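Local coordinates for UDP-N-acetylmuramate--L-alanine ligase (Thermotoga maritima, PDB 1J6U), which catalyses the ATP-dependent joining of L-alanine to UDP-N-acetylmuramate, the first amino acid addition in building the peptide of peptidoglycan, at residues 216-220 / 230-234; 235-239 / 280-284. One frame throughout, in Å; residues are numbered along the deposited sequence.

Contact 1. Residues 216-220 / 230-234; sequences TDLVV and HLGDV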
ATOM      1  N   THR A 216      22.740   5.231   2.953  1.00 37.39           N
ATOM      2  CA  THR A 216      22.136   5.270   1.636  1.00 52.44           C
ATOM      3  C   THR A 216      22.865   6.306   0.785  1.00 51.03           C
ATOM      4  O   THR A 216      23.195   7.389   1.289  1.00 47.26           O
ATOM      5  CB  THR A 216      20.636   5.652   1.755  1.00 48.46           C
ATOM      6  OG1 THR A 216      19.954   4.622   2.476  1.00 62.80           O
ATOM      7  CG2 THR A 216      20.001   5.806   0.391  1.00 48.80           C
ATOM      8  N   ASP A 217      23.123   5.982  -0.483  1.00 38.92           N
ATOM      9  CA  ASP A 217      23.787   6.942  -1.366  1.00 45.40           C
ATOM     10  C   ASP A 217      22.966   8.200  -1.642  1.00 52.34           C
ATOM     11  O   ASP A 217      23.485   9.316  -1.590  1.00 54.81           O
ATOM     12  CB  ASP A 217      24.138   6.268  -2.669  1.00 41.73           C
ATOM     13  CG  ASP A 217      24.979   5.058  -2.448  1.00 61.87           C
ATOM     14  OD1 ASP A 217      25.658   5.036  -1.394  1.00 66.73           O
ATOM     15  OD2 ASP A 217      24.972   4.140  -3.308  1.00 70.96           O
ATOM     16  N   LEU A 218      21.680   8.031  -1.926  1.00 49.35           N
ATOM     17  CA  LEU A 218      20.836   9.179  -2.187  1.00 44.04           C
ATOM     18  C   LEU A 218      19.503   9.038  -1.440  1.00 45.44           C
ATOM     19  O   LEU A 218      18.795   8.043  -1.563  1.00 41.45           O
ATOM     20  CB  LEU A 218      20.618   9.299  -3.692  1.00 49.35           C
ATOM     21  CG  LEU A 218      19.759  10.431  -4.244  1.00 51.10           C
ATOM     22  CD1 LEU A 218      20.459  11.748  -4.038  1.00 39.11           C
ATOM     23  CD2 LEU A 218      19.494  10.179  -5.728  1.00 59.73           C
ATOM     24  N   VAL A 219      19.168  10.051  -0.659  1.00 38.94           N
ATOM     25  CA  VAL A 219      17.945  10.025   0.099  1.00 39.56           C
ATOM     26  C   VAL A 219      17.005  11.093  -0.443  1.00 47.47           C
ATOM     27  O   VAL A 219      17.399  12.255  -0.581  1.00 40.23           O
ATOM     28  CB  VAL A 219      18.226  10.290   1.619  1.00 46.29           C
ATOM     29  CG1 VAL A 219      16.923  10.391   2.388  1.00 31.92           C
ATOM     30  CG2 VAL A 219      19.049   9.147   2.210  1.00 35.94           C
ATOM     31  N   VAL A 220      15.774  10.701  -0.796  1.00 43.25           N
ATOM     32  CA  VAL A 220      14.812  11.697  -1.260  1.00 34.89           C
ATOM     33  C   VAL A 220      13.902  11.894  -0.072  1.00 35.55           C
ATOM     34  O   VAL A 220      13.462  10.947   0.593  1.00 41.20           O
ATOM     35  CB  VAL A 220      14.012  11.272  -2.508  1.00 30.12           C
ATOM     36  CG1 VAL A 220      12.919  12.275  -2.756  1.00 27.28           C
ATOM     37  CG2 VAL A 220      14.942  11.247  -3.749  1.00 30.02           C
ATOM     38  N   HIS A 230      15.396  17.217   6.684  1.00 52.97           N
ATOM     39  CA  HIS A 230      16.808  17.515   6.648  1.00 47.82           C
ATOM     40  C   HIS A 230      17.661  16.324   6.147  1.00 44.04           C
ATOM     41  O   HIS A 230      18.776  16.501   5.671  1.00 52.01           O
ATOM     42  CB  HIS A 230      17.258  17.956   8.052  1.00 56.15           C
ATOM     43  CG  HIS A 230      17.316  16.832   9.037  1.00 65.97           C
ATOM     44  ND1 HIS A 230      16.198  16.347   9.684  1.00 68.37           N
ATOM     45  CD2 HIS A 230      18.344  16.031   9.410  1.00 60.52           C
ATOM     46  CE1 HIS A 230      16.535  15.296  10.409  1.00 72.25           C
ATOM     47  NE2 HIS A 230      17.831  15.082  10.259  1.00 72.03           N
ATOM     48  N   LEU A 231      17.142  15.111   6.233  1.00 42.48           N
ATOM     49  CA  LEU A 231      17.922  13.972   5.791  1.00 39.13           C
ATOM     50  C   LEU A 231      18.029  13.850   4.286  1.00 38.60           C
ATOM     51  O   LEU A 231      18.851  13.100   3.766  1.00 45.87           O
ATOM     52  CB  LEU A 231      17.319  12.672   6.328  1.00 35.98           C
ATOM     53  CG  LEU A 231      17.131  12.625   7.833  1.00 50.19           C
ATOM     54  CD1 LEU A 231      16.528  11.300   8.187  1.00 47.57           C
ATOM     55  CD2 LEU A 231      18.460  12.795   8.542  1.00 46.73           C
ATOM     56  N   GLY A 232      17.189  14.563   3.566  1.00 47.46           N
ATOM     57  CA  GLY A 232      17.224  14.401   2.128  1.00 46.79           C
ATOM     58  C   GLY A 232      18.350  15.073   1.374  1.00 47.76           C
ATOM     59  O   GLY A 232      18.730  16.205   1.651  1.00 49.73           O
ATOM     60  N   ASP A 233      18.892  14.362   0.405  1.00 38.72           N
ATOM     61  CA  ASP A 233      19.906  14.933  -0.440  1.00 35.22           C
ATOM     62  C   ASP A 233      19.124  15.838  -1.386  1.00 34.74           C
ATOM     63  O   ASP A 233      19.631  16.837  -1.845  1.00 45.56           O
ATOM     64  CB  ASP A 233      20.629  13.810  -1.146  1.00 44.12           C
ATOM     65  CG  ASP A 233      21.422  12.953  -0.175  1.00 50.88           C
ATOM     66  OD1 ASP A 233      21.325  11.701  -0.237  1.00 58.22           O
ATOM     67  OD2 ASP A 233      22.150  13.549   0.662  1.00 73.93           O
ATOM     68  N   VAL A 234      17.881  15.459  -1.688  1.00 41.12           N
ATOM     69  CA  VAL A 234      16.960  16.278  -2.490  1.00 35.41           C
ATOM     70  C   VAL A 234      15.574  16.147  -1.846  1.00 42.44           C
ATOM     71  O   VAL A 234      15.254  15.133  -1.199  1.00 33.20           O
ATOM     72  CB  VAL A 234      16.859  15.876  -3.994  1.00 39.58           C
ATOM     73  CG1 VAL A 234      18.215  15.931  -4.624  1.00 57.00           C
ATOM     74  CG2 VAL A 234      16.251  14.504  -4.148  1.00 56.50           C
TER
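Val219 and Gly232 bring the two segments together, with their CA atoms 4.9 Å apart, as the loop before strand 234-236 comes back to strand 218-222. The touching parts run 78° apart, and only at their far end do they settle into a parallel bridge, between Val220 and Val234. The carbonyl of Val219 receives two backbone donors: Asp233 N lies 2.8 Å from Val219 O, while Val234 N reaches the same oxygen in a weak bond. Gly232 CA adds a CH···O contact to that oxygen; a CB on Gly232 would collide with the carbonyl oxygen of Val234, which probably favours a glycine here.

Asp233 contributes its side chain as well as its amide. With CG beside its own backbone N (chi1 -67°), the carboxylate is carried back to the strand, and Asp233 OD1 accepts Val219 N at 2.7 Å on its anti side, 29° out of the carboxylate plane. Aspartate probably suits the place: its short arm supplies an acceptor for an amide near the start of the strand, before the bridge at Val220 and Val234. Leu218 CD1 lies against the CB of this aspartate at 3.6 Å, apolar carbon meeting apolar carbon. Val219 CB and CG1 lie against the carbonyl oxygen of Leu231. On the face shared by Val220 and Val234, Val220 CG2 touches Val234 CG2 at 3.5 Å, the compact branched side chains meeting at a slant.

Strand 184-187 flanks strand 218-222 within the same sheet, bonding to Leu218 and Val220 through the backbone. Helix 276-291 packs on Leu218, Val220 and Val234, whereas Val219 and Leu231 both meet Ser213 of helix 202-214.

Contact 2. Residues 235-239 / 280-284; sequences TFGVK and LNALA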
ATOM      1  N   THR A 235      14.766  17.188  -2.013  1.00 36.31           N
ATOM      2  CA  THR A 235      13.427  17.214  -1.452  1.00 39.58           C
ATOM      3  C   THR A 235      12.321  17.585  -2.446  1.00 36.71           C
ATOM      4  O   THR A 235      12.573  18.083  -3.561  1.00 32.33           O
ATOM      5  CB  THR A 235      13.344  18.193  -0.278  1.00 39.29           C
ATOM      6  OG1 THR A 235      13.580  19.520  -0.757  1.00 42.83           O
ATOM      7  CG2 THR A 235      14.366  17.848   0.758  1.00 30.27           C
ATOM      8  N   PHE A 236      11.090  17.304  -2.022  1.00 34.41           N
ATOM      9  CA  PHE A 236       9.893  17.596  -2.808  1.00 38.18           C
ATOM     10  C   PHE A 236       8.896  18.071  -1.757  1.00 40.22           C
ATOM     11  O   PHE A 236       8.905  17.633  -0.603  1.00 32.58           O
ATOM     12  CB  PHE A 236       9.357  16.342  -3.558  1.00 33.65           C
ATOM     13  CG  PHE A 236       8.951  15.216  -2.645  1.00 33.13           C
ATOM     14  CD1 PHE A 236       7.641  15.131  -2.156  1.00 36.56           C
ATOM     15  CD2 PHE A 236       9.897  14.329  -2.167  1.00 26.30           C
ATOM     16  CE1 PHE A 236       7.284  14.180  -1.181  1.00 29.15           C
ATOM     17  CE2 PHE A 236       9.564  13.374  -1.189  1.00 40.82           C
ATOM     18  CZ  PHE A 236       8.252  13.294  -0.683  1.00 27.61           C
ATOM     19  N   GLY A 237       8.045  18.982  -2.181  1.00 38.08           N
ATOM     20  CA  GLY A 237       7.068  19.558  -1.307  1.00 34.48           C
ATOM     21  C   GLY A 237       6.141  20.342  -2.191  1.00 39.31           C
ATOM     22  O   GLY A 237       6.223  20.299  -3.425  1.00 36.69           O
ATOM     23  N   VAL A 238       5.238  21.062  -1.563  1.00 45.79           N
ATOM     24  CA  VAL A 238       4.293  21.807  -2.337  1.00 42.64           C
ATOM     25  C   VAL A 238       4.826  23.200  -2.535  1.00 45.73           C
ATOM     26  O   VAL A 238       4.994  23.662  -3.672  1.00 46.60           O
ATOM     27  CB  VAL A 238       2.942  21.871  -1.624  1.00 35.93           C
ATOM     28  CG1 VAL A 238       1.970  22.610  -2.479  1.00 34.37           C
ATOM     29  CG2 VAL A 238       2.432  20.464  -1.357  1.00 34.14           C
ATOM     30  N   LYS A 239       5.119  23.863  -1.427  1.00 45.63           N
ATOM     31  CA  LYS A 239       5.586  25.232  -1.515  1.00 53.22           C
ATOM     32  C   LYS A 239       7.075  25.364  -1.285  1.00 51.46           C
ATOM     33  O   LYS A 239       7.667  26.333  -1.721  1.00 57.16           O
ATOM     34  CB  LYS A 239       4.797  26.110  -0.547  1.00 58.23           C
ATOM     35  CG  LYS A 239       3.328  26.251  -0.933  1.00 59.85           C
ATOM     36  N   LEU A 280       2.253  14.237  -4.866  1.00 29.03           N
ATOM     37  CA  LEU A 280       3.408  14.247  -3.992  1.00 30.62           C
ATOM     38  C   LEU A 280       4.219  12.961  -4.151  1.00 32.02           C
ATOM     39  O   LEU A 280       5.432  13.003  -4.185  1.00 40.34           O
ATOM     40  CB  LEU A 280       2.963  14.458  -2.539  1.00 31.69           C
ATOM     41  CG  LEU A 280       3.110  15.881  -1.974  1.00 43.44           C
ATOM     42  CD1 LEU A 280       3.006  16.942  -3.046  1.00 45.74           C
ATOM     43  CD2 LEU A 280       2.052  16.089  -0.930  1.00 38.07           C
ATOM     44  N   ASN A 281       3.549  11.825  -4.281  1.00 33.11           N
ATOM     45  CA  ASN A 281       4.238  10.558  -4.467  1.00 34.24           C
ATOM     46  C   ASN A 281       4.961  10.550  -5.820  1.00 34.82           C
ATOM     47  O   ASN A 281       6.023   9.960  -5.955  1.00 29.48           O
ATOM     48  CB  ASN A 281       3.251   9.351  -4.448  1.00 28.47           C
ATOM     49  CG  ASN A 281       2.539   9.170  -3.107  1.00 40.25           C
ATOM     50  OD1 ASN A 281       3.063   9.515  -2.036  1.00 40.15           O
ATOM     51  ND2 ASN A 281       1.340   8.599  -3.164  1.00 34.16           N
ATOM     52  N   ALA A 282       4.324  11.113  -6.838  1.00 28.25           N
ATOM     53  CA  ALA A 282       4.922  11.173  -8.152  1.00 31.43           C
ATOM     54  C   ALA A 282       6.125  12.160  -8.090  1.00 36.23           C
ATOM     55  O   ALA A 282       7.168  11.873  -8.669  1.00 28.40           O
ATOM     56  CB  ALA A 282       3.914  11.632  -9.143  1.00 27.38           C
ATOM     57  N   LEU A 283       5.962  13.288  -7.388  1.00 27.15           N
ATOM     58  CA  LEU A 283       7.018  14.268  -7.192  1.00 33.72           C
ATOM     59  C   LEU A 283       8.251  13.558  -6.584  1.00 46.15           C
ATOM     60  O   LEU A 283       9.362  13.715  -7.078  1.00 40.55           O
ATOM     61  CB  LEU A 283       6.578  15.361  -6.222  1.00 34.05           C
ATOM     62  CG  LEU A 283       6.464  16.822  -6.696  1.00 45.84           C
ATOM     63  CD1 LEU A 283       6.913  17.734  -5.581  1.00 41.34           C
ATOM     64  CD2 LEU A 283       7.312  17.086  -7.924  1.00 39.87           C
ATOM     65  N   ALA A 284       8.067  12.773  -5.523  1.00 38.86           N
ATOM     66  CA  ALA A 284       9.206  12.069  -4.936  1.00 36.96           C
ATOM     67  C   ALA A 284       9.860  11.154  -5.971  1.00 40.25           C
ATOM     68  O   ALA A 284      11.086  10.968  -5.977  1.00 40.03           O
ATOM     69  CB  ALA A 284       8.771  11.250  -3.719  1.00 34.11           C
TER
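Phe236, on the last strand of the middle-domain sheet, packs against helix 276-291 in a buried, mainly apolar strand-to-helix contact. Its ring lies beside one turn of the helix, between the levels of Leu280 and Ala284. Ala284 CB stands over one ring face, 3.6 Å from the ring centroid and 21° off the normal, a CH-pi contact displaced toward the CD2-CE2 side. Alanine suits this position because its single methyl lets the helix come close to the aromatic face. From the same side of the ring plane, Leu280 O comes obliquely to CD1 and CE1; that oxygen already accepts Ala284 N within the helix.

A chi1 of 61° sets CG between the backbone N and the carbonyl carbon of Phe236, carrying the ring off the strand toward the helix. Leu283 fills in beside the ring's base, its CD1 3.5 Å from Phe236 CB and 3.4 Å from Gly237 O. Farther along, Val238 CG2 meets Leu280 CD1 at 3.9 Å, the two side chains crossing at about a right angle. An alanine in place of Phe236 would probably leave the Ala284 methyl without its aromatic partner and open a gap between strand and helix.

The ring of Phe222, on the adjoining strand, also meets Phe236, with the two planes at about 25°. On the same helix, Asn281 and Ala282 touch Met131 of helix 125-138, whose first turn includes Thr127 of the predicted ATP site, also touched by Asn281. Helices laid on a largely parallel sheet around a P-loop are characteristic of the central, ATP-binding domain of Mur ligases.

How the contacts relate
Contact 1 lays the start of strand 234-236 beside strand 218-222; contact 2 joins the end of strand 234-236 to helix 276-291. They follow one another along the chain, with centres about 14 Å apart, at one margin of the same sheet. Val220 connects them: its CG2 serves contact 1, while its CG1 lies 3.7 Å from Phe236 CD2 and 3.9 Å from Ala284 O, in contact 2. Neither supplies a residue of the predicted ATP site, and contact 2 comes closer to it than contact 1: the side chain of Leu280 is about 8 Å from Gly124, and that of Val219 about 11 Å from Gly121.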